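Local structure of peptidoglycan glycosyltransferase (Eggerthella lenta, 4MNR) at residues A[37-42]-A[51-56]. The protein belongs to the penicillin-binding proteins, here as a fragment with a dimerisation-type domain and a larger domain of the beta-lactamase clan. Numbering follows the deposited sequence.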
loop_
_atom_site.group_PDB
_atom_site.type_symbol
_atom_site.label_atom_id
_atom_site.label_comp_id
_atom_site.label_asym_id
_atom_site.label_seq_id
_atom_site.Cartn_x
_atom_site.Cartn_y
_atom_site.Cartn_z
ATOM N N VAL A 37 -23.866 6.393 1.734
ATOM C CA VAL A 37 -24.269 5.128 2.336
ATOM C C VAL A 37 -23.817 3.951 1.472
ATOM O O VAL A 37 -24.152 3.877 0.279
ATOM C CB VAL A 37 -25.796 5.085 2.532
ATOM C CG1 VAL A 37 -26.247 3.706 2.987
ATOM C CG2 VAL A 37 -26.233 6.170 3.532
ATOM N N LEU A 38 -23.064 3.033 2.077
ATOM C CA LEU A 38 -22.568 1.853 1.373
ATOM C C LEU A 38 -23.419 0.625 1.672
ATOM O O LEU A 38 -23.484 -0.301 0.865
ATOM C CB LEU A 38 -21.118 1.567 1.774
ATOM C CG LEU A 38 -20.167 2.743 1.574
ATOM C CD1 LEU A 38 -18.774 2.377 2.079
ATOM C CD2 LEU A 38 -20.137 3.109 0.106
ATOM N N ALA A 39 -24.067 0.612 2.834
ATOM C CA ALA A 39 -24.932 -0.507 3.207
ATOM C C ALA A 39 -25.970 -0.030 4.204
ATOM O O ALA A 39 -25.669 0.759 5.087
ATOM C CB ALA A 39 -24.123 -1.645 3.809
ATOM N N ARG A 40 -27.197 -0.506 4.056
ATOM C CA ARG A 40 -28.252 -0.166 4.994
ATOM C C ARG A 40 -29.257 -1.304 4.982
ATOM O O ARG A 40 -29.231 -2.147 4.086
ATOM C CB ARG A 40 -28.932 1.152 4.600
ATOM C CG ARG A 40 -29.590 1.112 3.229
ATOM C CD ARG A 40 -30.313 2.411 2.924
ATOM N NE ARG A 40 -30.686 2.490 1.517
ATOM C CZ ARG A 40 -30.399 3.522 0.732
ATOM N NH1 ARG A 40 -30.774 3.512 -0.542
ATOM N NH2 ARG A 40 -29.748 4.566 1.224
ATOM N N SER A 41 -30.126 -1.341 5.985
ATOM C CA SER A 41 -31.195 -2.327 6.011
ATOM C C SER A 41 -32.527 -1.615 5.873
ATOM O O SER A 41 -32.743 -0.559 6.471
ATOM C CB SER A 41 -31.154 -3.142 7.301
ATOM O OG SER A 41 -29.990 -3.953 7.324
ATOM N N VAL A 42 -33.407 -2.189 5.065
ATOM C CA VAL A 42 -34.720 -1.607 4.820
ATOM C C VAL A 42 -35.812 -2.589 5.239
ATOM O O VAL A 42 -35.726 -3.784 4.946
ATOM C CB VAL A 42 -34.876 -1.224 3.337
ATOM C CG1 VAL A 42 -36.234 -0.587 3.084
ATOM C CG2 VAL A 42 -33.749 -0.282 2.921
ATOM N N ARG A 51 -30.847 -6.433 3.505
ATOM C CA ARG A 51 -29.663 -5.594 3.356
ATOM C C ARG A 51 -29.615 -4.993 1.952
ATOM O O ARG A 51 -29.814 -5.696 0.965
ATOM C CB ARG A 51 -28.409 -6.432 3.611
ATOM C CG ARG A 51 -27.188 -5.649 4.010
ATOM C CD ARG A 51 -27.398 -4.913 5.326
ATOM N NE ARG A 51 -26.147 -4.365 5.845
ATOM C CZ ARG A 51 -26.086 -3.375 6.730
ATOM N NH1 ARG A 51 -27.210 -2.824 7.176
ATOM N NH2 ARG A 51 -24.907 -2.929 7.161
ATOM N N GLU A 52 -29.378 -3.690 1.869
ATOM C CA GLU A 52 -29.223 -3.017 0.585
ATOM C C GLU A 52 -27.819 -2.438 0.460
ATOM O O GLU A 52 -27.273 -1.924 1.440
ATOM C CB GLU A 52 -30.226 -1.875 0.447
ATOM C CG GLU A 52 -31.651 -2.296 0.199
ATOM C CD GLU A 52 -32.523 -1.120 -0.205
ATOM O OE1 GLU A 52 -32.042 0.033 -0.108
ATOM O OE2 GLU A 52 -33.682 -1.348 -0.623
ATOM N N TYR A 53 -27.254 -2.512 -0.748
ATOM C CA TYR A 53 -25.931 -1.930 -1.048
ATOM C C TYR A 53 -26.068 -0.910 -2.179
ATOM O O TYR A 53 -25.914 -1.242 -3.357
ATOM C CB TYR A 53 -24.932 -3.037 -1.406
ATOM C CG TYR A 53 -24.692 -3.990 -0.255
ATOM C CD1 TYR A 53 -23.712 -3.727 0.685
ATOM C CD2 TYR A 53 -25.467 -5.131 -0.093
ATOM C CE1 TYR A 53 -23.502 -4.573 1.759
ATOM C CE2 TYR A 53 -25.258 -5.992 0.973
ATOM C CZ TYR A 53 -24.268 -5.706 1.893
ATOM O OH TYR A 53 -24.053 -6.545 2.966
ATOM N N PRO A 54 -26.390 0.344 -1.826
ATOM C CA PRO A 54 -26.886 1.265 -2.856
ATOM C C PRO A 54 -25.816 2.055 -3.605
ATOM O O PRO A 54 -26.166 2.912 -4.418
ATOM C CB PRO A 54 -27.768 2.225 -2.053
ATOM C CG PRO A 54 -27.132 2.271 -0.707
ATOM C CD PRO A 54 -26.513 0.906 -0.467
ATOM N N ALA A 55 -24.542 1.787 -3.348
ATOM C CA ALA A 55 -23.485 2.589 -3.959
ATOM C C ALA A 55 -22.694 1.870 -5.054
ATOM O O ALA A 55 -21.542 2.222 -5.316
ATOM C CB ALA A 55 -22.527 3.132 -2.882
ATOM N N GLY A 56 -23.303 0.873 -5.687
ATOM C CA GLY A 56 -22.678 0.228 -6.832
ATOM C C GLY A 56 -21.391 -0.454 -6.432
ATOM O O GLY A 56 -21.379 -1.232 -5.487
HETATM O O HOH W 1 -23.076 -0.091 -1.792
#
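Arg40 and Glu52 form the hydrogen-bonded antiparallel pair of a beta hairpin. Glu52 N gives a nearly straight bond to Arg40 O (2.7 Å), and Arg40 N returns one to Glu52 O (3.0 Å). On the tighter side Ala39 and Tyr53 are buried, and Arg51 lies beside them. Ala39 CB lies 3.6 Å from Tyr53 CE1, and the Arg51 guanidinium lays one face over the Ala39–Arg40 backbone. A bend at chi2 (62°) turns Arg51 across strand 37-43, where NH1 donates a bent hydrogen bond to Ser41 OG (3.0 Å), which lies somewhat out of the guanidinium plane. Outside the hairpin, Gly28 O accepts from NH1, and Glu76 forms a salt bridge with Arg51 NE and a hydrogen bond with Tyr53 OH. The other face is looser and more exposed. There Arg40 NE forms a nearly straight, salt-bridging hydrogen bond to Glu52 OE1 (3.2 Å) in the guanidinium plane, with the carboxylate turned 56° from it. Pro54 CG sits over the centre of one guanidinium face, and Val42 CG2 packs on the Glu52 carboxylate. Beyond the paired residues, a water bridges Leu38 O and Ala55 N. Leu38 and Ala39 form a classic bulge opposite Ile30 of strand 30-31. Both touch Val63 of helix 60-63, while strand 49-52 edges the mixed sheet beside strand 37-43.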